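Local coordinates for protein FkbI (Streptomyces hygroscopicus, PDB 1R2J), which binds FAD and probably acts as an acyl-ACP dehydrogenase in making the methoxymalonyl extender unit of the polyketide FK520, at residues Ala91-Arg94 against Ala95-Lys99; Gly255-Leu258 against Gly259-Gln262; Val333-Ala336 against Tyr337-Ala340. One frame throughout, in Å; residues are numbered along the deposited sequence.

In the fold
All three contacts are local, each within one continuous run of residues, so none encloses a long loop; they follow one another in series and neither nest nor cross. Interaction 1 joins successive turns of helix 91-100, in the N-terminal domain. Interaction 2 comes next and is a tight turn that carries the chain from strand 256-257 into helix 262-287, far out on the surface. Interaction 3 bridges turns of helix 332-345, which is packed against helices 219-248 and 297-322. Interactions 2 and 3 both belong to the C-terminal domain, their centres about 25 Å apart, and lie across the chain's centre from interaction 1, about 57 and 37 Å from it between centres.

Interaction 1 of 3, residues Ala91-Arg94 against Ala95-Lys99; sequences AGQR and ATFLK
Thr-96 and Gly-92 meet through a carbonyl that takes two bonds: Thr-96 OG1 donates to Gly-92 O at 2.8 Å, while the backbone Thr-96 N reaches the same oxygen at 3.1 Å from the opposite face of the peptide plane. The hydroxyl can fold back one turn because chi1 (-54°) sets OG1 beside its own backbone N and turns the methyl CG2 toward the carbonyl side. Further i to i+4 backbone bonds run from Ala-95 N to Ala-91 O, from Leu-98 N to Arg-94 O and from Phe-97 N to Gln-93 O, the last nearly straight (165°) at 3.0 Å. These bonds are the regular pattern of an alpha helix, here helix 91-100 of the acyl-CoA dehydrogenase N-terminal domain, which rests on helix 69-88 through Phe-97 and Leu-98. A water adds to the polar contacts: it donates to Ala-95 O at 2.6 Å and to Arg-94 O at 3.2 Å, so Arg-94 O receives both a peptide N-H and a water. Two nonpolar contacts span one turn. The Phe-97 ring runs alongside the Gln-93 chain, its CE2 4.1 Å from Gln-93 CG and its CD2 3.0 Å from Gln-93 O. Replacing the phenylalanine with an alanine would probably uncover the Gln-93 methylene and open a gap against Val-85 of helix 69-88. One position on, Leu-98 brings CD1 to 3.8 Å from Arg-94 CB, and the leucine and Arg-94 both also touch His-47.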
loop_
_atom_site.group_PDB
_atom_site.type_symbol
_atom_site.label_atom_id
_atom_site.label_comp_id
_atom_site.label_asym_id
_atom_site.label_seq_id
_atom_site.Cartn_x
_atom_site.Cartn_y
_atom_site.Cartn_z
ATOM N N ALA A 91 5.519 3.291 -24.805
ATOM C CA ALA A 91 4.307 2.746 -25.403
ATOM C C ALA A 91 4.292 1.220 -25.373
ATOM O O ALA A 91 3.296 0.612 -24.987
ATOM C CB ALA A 91 4.170 3.242 -26.840
ATOM N N GLY A 92 5.399 0.610 -25.781
ATOM C CA GLY A 92 5.479 -0.840 -25.793
ATOM C C GLY A 92 5.543 -1.437 -24.401
ATOM O O GLY A 92 4.990 -2.508 -24.145
ATOM N N GLN A 93 6.226 -0.741 -23.497
ATOM C CA GLN A 93 6.367 -1.196 -22.119
ATOM C C GLN A 93 5.039 -1.140 -21.382
ATOM O O GLN A 93 4.640 -2.105 -20.735
ATOM C CB GLN A 93 7.417 -0.349 -21.403
ATOM C CG GLN A 93 8.830 -0.836 -21.664
ATOM C CD GLN A 93 9.891 0.141 -21.218
ATOM O OE1 GLN A 93 11.062 -0.220 -21.093
ATOM N NE2 GLN A 93 9.496 1.389 -20.991
ATOM N N ARG A 94 4.349 -0.010 -21.483
ATOM C CA ARG A 94 3.062 0.118 -20.824
ATOM C C ARG A 94 2.070 -0.887 -21.409
ATOM O O ARG A 94 1.283 -1.492 -20.678
ATOM C CB ARG A 94 2.511 1.540 -20.978
ATOM C CG ARG A 94 2.125 1.914 -22.408
ATOM C CD ARG A 94 1.353 3.229 -22.440
ATOM N NE ARG A 94 2.114 4.335 -21.865
ATOM C CZ ARG A 94 2.866 5.177 -22.568
ATOM N NH1 ARG A 94 2.971 5.043 -23.883
ATOM N NH2 ARG A 94 3.502 6.165 -21.955
ATOM N N ALA A 95 2.126 -1.069 -22.726
ATOM C CA ALA A 95 1.226 -1.985 -23.421
ATOM C C ALA A 95 1.409 -3.441 -23.005
ATOM O O ALA A 95 0.447 -4.207 -22.957
ATOM C CB ALA A 95 1.409 -1.845 -24.929
ATOM N N THR A 96 2.641 -3.821 -22.695
ATOM C CA THR A 96 2.923 -5.195 -22.304
ATOM C C THR A 96 2.657 -5.485 -20.826
ATOM O O THR A 96 1.911 -6.404 -20.483
ATOM C CB THR A 96 4.392 -5.565 -22.617
ATOM O OG1 THR A 96 4.672 -5.295 -23.995
ATOM C CG2 THR A 96 4.644 -7.039 -22.340
ATOM N N PHE A 97 3.266 -4.691 -19.955
ATOM C CA PHE A 97 3.125 -4.887 -18.517
ATOM C C PHE A 97 1.746 -4.602 -17.936
ATOM O O PHE A 97 1.245 -5.375 -17.121
ATOM C CB PHE A 97 4.179 -4.056 -17.788
ATOM C CG PHE A 97 5.591 -4.428 -18.149
ATOM C CD1 PHE A 97 6.061 -5.719 -17.926
ATOM C CD2 PHE A 97 6.450 -3.491 -18.711
ATOM C CE1 PHE A 97 7.364 -6.069 -18.256
ATOM C CE2 PHE A 97 7.760 -3.835 -19.044
ATOM C CZ PHE A 97 8.214 -5.123 -18.816
ATOM N N LEU A 98 1.128 -3.500 -18.346
ATOM C CA LEU A 98 -0.183 -3.153 -17.825
ATOM C C LEU A 98 -1.252 -4.210 -18.119
ATOM O O LEU A 98 -2.114 -4.475 -17.277
ATOM C CB LEU A 98 -0.623 -1.784 -18.358
ATOM C CG LEU A 98 0.155 -0.581 -17.801
ATOM C CD1 LEU A 98 -0.288 0.685 -18.509
ATOM C CD2 LEU A 98 -0.072 -0.446 -16.308
ATOM N N LYS A 99 -1.190 -4.826 -19.297
ATOM C CA LYS A 99 -2.174 -5.844 -19.660
ATOM C C LYS A 99 -2.010 -7.091 -18.797
ATOM O O LYS A 99 -2.986 -7.769 -18.475
ATOM C CB LYS A 99 -2.044 -6.217 -21.138
ATOM C CG LYS A 99 -0.916 -7.204 -21.424
ATOM C CD LYS A 99 -1.438 -8.627 -21.631
ATOM C CE LYS A 99 -2.374 -8.745 -22.840
ATOM N NZ LYS A 99 -2.894 -10.127 -23.060
HETATM O O HOH W 1 -1.347 -3.184 -21.336
#

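Interaction 2 of 3, residues Gly255-Leu258 against Gly259-Gln262; sequences GRPL and GDHQ
Arg-256 brings CG to 3.5 Å from His-261 CE1, so aliphatic carbon rather than the charged end makes the closest approach. Its chi1 (66°) places CG between the backbone N and the carbonyl carbon, and from there CD passes 3.7 Å from the same CE1 and 4.0 Å from Asp-260 CB. The guanidinium and imidazole planes are nearly parallel (7°), but the guanidinium lies well past the ring and does not stack on it. Next along, Pro-257 runs alongside Asp-260, its ring carbon CD 3.3 Å from Asp-260 OD2. Pro-257 O takes the N-H of Asp-260 at 2.8 Å. Leu-258 O repeats this one residue later, accepting from His-261 N at 2.9 Å. Two successive i to i+3 bonds make a short 3-10 turn, which leads from strand 256-257 to His-261, the N-cap of helix 262-287. The Leu-258 side chain packs on Arg-251 and Gln-253, the latter in the partner strand of the two-stranded hairpin. His-261 bends back toward that hairpin too: NE2 is hydrogen-bonded to Gln-253 O, which fixes the ring while Arg-256 CG and CD touch CE1. Asp-260 OD2 stays 5.7 Å from Arg-256 NE, beyond a salt bridge. The opposite charges would probably attract only weakly at that distance, and the turn is held mainly by its two backbone hydrogen bonds, by aliphatic packing, by the imidazole bond back to the hairpin, and by backbone bonds of Leu-258 with Arg-251 and Gly-259 with Ala-248.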
loop_
_atom_site.group_PDB
_atom_site.type_symbol
_atom_site.label_atom_id
_atom_site.label_comp_id
_atom_site.label_asym_id
_atom_site.label_seq_id
_atom_site.Cartn_x
_atom_site.Cartn_y
_atom_site.Cartn_z
ATOM N N GLY A 255 -26.063 -1.033 34.069
ATOM C CA GLY A 255 -27.457 -0.857 33.695
ATOM C C GLY A 255 -27.798 -0.122 32.414
ATOM O O GLY A 255 -28.952 0.252 32.221
ATOM N N ARG A 256 -26.830 0.099 31.535
ATOM C CA ARG A 256 -27.126 0.786 30.283
ATOM C C ARG A 256 -26.086 0.534 29.198
ATOM O O ARG A 256 -24.950 0.162 29.482
ATOM C CB ARG A 256 -27.279 2.290 30.531
ATOM C CG ARG A 256 -26.012 2.983 30.964
ATOM C CD ARG A 256 -26.329 4.326 31.594
ATOM N NE ARG A 256 -27.017 4.150 32.868
ATOM C CZ ARG A 256 -27.321 5.138 33.703
ATOM N NH1 ARG A 256 -27.954 4.876 34.840
ATOM N NH2 ARG A 256 -26.989 6.388 33.407
ATOM N N PRO A 257 -26.473 0.726 27.931
ATOM C CA PRO A 257 -25.527 0.503 26.837
ATOM C C PRO A 257 -24.300 1.388 27.042
ATOM O O PRO A 257 -24.421 2.519 27.504
ATOM C CB PRO A 257 -26.334 0.897 25.600
ATOM C CG PRO A 257 -27.763 0.603 26.016
ATOM C CD PRO A 257 -27.784 1.157 27.416
ATOM N N LEU A 258 -23.125 0.861 26.717
ATOM C CA LEU A 258 -21.879 1.607 26.863
ATOM C C LEU A 258 -21.997 2.974 26.198
ATOM O O LEU A 258 -21.459 3.966 26.685
ATOM C CB LEU A 258 -20.726 0.842 26.208
ATOM C CG LEU A 258 -20.404 -0.562 26.718
ATOM C CD1 LEU A 258 -19.237 -1.122 25.921
ATOM C CD2 LEU A 258 -20.073 -0.524 28.204
ATOM N N GLY A 259 -22.702 3.010 25.074
ATOM C CA GLY A 259 -22.870 4.249 24.342
ATOM C C GLY A 259 -23.489 5.358 25.167
ATOM O O GLY A 259 -23.291 6.531 24.856
ATOM N N ASP A 260 -24.249 4.994 26.201
ATOM C CA ASP A 260 -24.887 5.992 27.056
ATOM C C ASP A 260 -23.921 6.595 28.072
ATOM O O ASP A 260 -24.241 7.586 28.714
ATOM C CB ASP A 260 -26.104 5.404 27.786
ATOM C CG ASP A 260 -27.265 5.112 26.849
ATOM O OD1 ASP A 260 -27.231 5.571 25.693
ATOM O OD2 ASP A 260 -28.224 4.433 27.271
ATOM N N HIS A 261 -22.749 5.989 28.243
ATOM C CA HIS A 261 -21.766 6.551 29.160
ATOM C C HIS A 261 -21.027 7.607 28.339
ATOM O O HIS A 261 -20.387 7.295 27.330
ATOM C CB HIS A 261 -20.820 5.461 29.657
ATOM C CG HIS A 261 -21.510 4.396 30.449
ATOM N ND1 HIS A 261 -22.249 4.674 31.579
ATOM C CD2 HIS A 261 -21.589 3.057 30.267
ATOM C CE1 HIS A 261 -22.754 3.552 32.059
ATOM N NE2 HIS A 261 -22.369 2.556 31.281
ATOM N N GLN A 262 -21.122 8.860 28.766
ATOM C CA GLN A 262 -20.514 9.952 28.019
ATOM C C GLN A 262 -19.057 9.773 27.610
ATOM O O GLN A 262 -18.663 10.213 26.530
ATOM C CB GLN A 262 -20.695 11.267 28.773
ATOM C CG GLN A 262 -21.363 12.330 27.930
ATOM C CD GLN A 262 -21.525 13.653 28.654
ATOM O OE1 GLN A 262 -20.592 14.142 29.291
ATOM N NE2 GLN A 262 -22.707 14.249 28.541
#

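Interaction 3 of 3, residues Val333-Ala336 against Tyr337-Ala340; sequences VERA and YRDA
Arg-338 NE donates to Glu-334 OE1 at 2.8 Å in a nearly straight bond (176°), the oxygen at the guanidinium edge and met on its anti side. The bend at chi2 (70°) lets the carboxylate reach the oppositely charged arginine one turn on. The other nitrogens of Arg-338 have partners beyond the helix: NH2 makes a salt bridge to Asp-20, and NH1 bonds to Ser-184 O. Arg-335 comes alongside through CG, 3.6 Å from Arg-338 NH2; its NE is satisfied by Gly-330 O, and its NH1 donates a hydrogen bond to a water at 2.7 Å. That water donates in turn to Asp-339 OD2 at 2.8 Å, while Asp-339 OD1 accepts from Cys-186 N. In the backbone, Val-333 O takes Tyr-337 N and Ala-336 O takes Ala-340 N. This is the helical C-terminal domain of the acyl-CoA dehydrogenase family: Ala-336 packs on helix 219-248, and the Asp-339 side chain lies about 8 Å from the bound FAD. The buried Arg-335 and Asp-339 are thus matched by carbonyl, amide and water, and the two carboxylates around Arg-338 probably offset the nearby positive charge of Arg-187.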
loop_
_atom_site.group_PDB
_atom_site.type_symbol
_atom_site.label_atom_id
_atom_site.label_comp_id
_atom_site.label_asym_id
_atom_site.label_seq_id
_atom_site.Cartn_x
_atom_site.Cartn_y
_atom_site.Cartn_z
ATOM N N VAL A 333 -10.441 -4.992 15.222
ATOM C CA VAL A 333 -9.826 -3.950 16.032
ATOM C C VAL A 333 -8.412 -4.359 16.428
ATOM O O VAL A 333 -7.506 -3.527 16.463
ATOM C CB VAL A 333 -10.685 -3.631 17.275
ATOM C CG1 VAL A 333 -9.952 -2.667 18.186
ATOM C CG2 VAL A 333 -11.998 -2.986 16.827
ATOM N N GLU A 334 -8.228 -5.647 16.692
ATOM C CA GLU A 334 -6.921 -6.197 17.048
ATOM C C GLU A 334 -5.923 -5.928 15.922
ATOM O O GLU A 334 -4.814 -5.446 16.153
ATOM C CB GLU A 334 -7.037 -7.710 17.257
ATOM C CG GLU A 334 -5.765 -8.483 16.883
ATOM C CD GLU A 334 -4.664 -8.206 17.860
ATOM O OE1 GLU A 334 -3.477 -8.375 17.518
ATOM O OE2 GLU A 334 -5.012 -7.818 18.992
ATOM N N ARG A 335 -6.327 -6.276 14.706
ATOM C CA ARG A 335 -5.507 -6.094 13.516
ATOM C C ARG A 335 -5.326 -4.620 13.145
ATOM O O ARG A 335 -4.249 -4.214 12.701
ATOM C CB ARG A 335 -6.128 -6.849 12.336
ATOM C CG ARG A 335 -6.120 -8.360 12.502
ATOM C CD ARG A 335 -6.651 -9.073 11.269
ATOM N NE ARG A 335 -8.110 -9.045 11.163
ATOM C CZ ARG A 335 -8.806 -8.208 10.401
ATOM N NH1 ARG A 335 -8.188 -7.301 9.662
ATOM N NH2 ARG A 335 -10.130 -8.298 10.362
ATOM N N ALA A 336 -6.379 -3.824 13.315
ATOM C CA ALA A 336 -6.304 -2.398 13.002
ATOM C C ALA A 336 -5.209 -1.747 13.844
ATOM O O ALA A 336 -4.438 -0.924 13.358
ATOM C CB ALA A 336 -7.647 -1.720 13.292
ATOM N N TYR A 337 -5.154 -2.127 15.116
ATOM C CA TYR A 337 -4.177 -1.576 16.044
ATOM C C TYR A 337 -2.744 -1.806 15.531
ATOM O O TYR A 337 -1.943 -0.862 15.450
ATOM C CB TYR A 337 -4.384 -2.207 17.426
ATOM C CG TYR A 337 -3.530 -1.618 18.523
ATOM C CD1 TYR A 337 -3.609 -0.259 18.849
ATOM C CD2 TYR A 337 -2.653 -2.419 19.249
ATOM C CE1 TYR A 337 -2.832 0.286 19.880
ATOM C CE2 TYR A 337 -1.872 -1.885 20.277
ATOM C CZ TYR A 337 -1.967 -0.535 20.585
ATOM O OH TYR A 337 -1.186 -0.011 21.589
ATOM N N ARG A 338 -2.432 -3.052 15.171
ATOM C CA ARG A 338 -1.102 -3.391 14.656
ATOM C C ARG A 338 -0.859 -2.865 13.246
ATOM O O ARG A 338 0.242 -2.409 12.929
ATOM C CB ARG A 338 -0.886 -4.915 14.646
ATOM C CG ARG A 338 -0.605 -5.534 16.019
ATOM C CD ARG A 338 -0.350 -7.049 15.927
ATOM N NE ARG A 338 -1.546 -7.798 15.536
ATOM C CZ ARG A 338 -1.780 -8.279 14.314
ATOM N NH1 ARG A 338 -0.892 -8.107 13.335
ATOM N NH2 ARG A 338 -2.924 -8.909 14.057
ATOM N N ASP A 339 -1.884 -2.935 12.400
ATOM C CA ASP A 339 -1.755 -2.488 11.015
ATOM C C ASP A 339 -1.563 -0.985 10.893
ATOM O O ASP A 339 -0.719 -0.537 10.128
ATOM C CB ASP A 339 -2.976 -2.909 10.175
ATOM C CG ASP A 339 -3.138 -4.423 10.078
ATOM O OD1 ASP A 339 -2.178 -5.162 10.381
ATOM O OD2 ASP A 339 -4.233 -4.874 9.680
ATOM N N ALA A 340 -2.344 -0.217 11.649
ATOM C CA ALA A 340 -2.271 1.241 11.609
ATOM C C ALA A 340 -0.909 1.754 12.080
ATOM O O ALA A 340 -0.397 2.745 11.560
ATOM C CB ALA A 340 -3.398 1.855 12.464
HETATM O O HOH W 2 -5.899 -6.651 8.384
#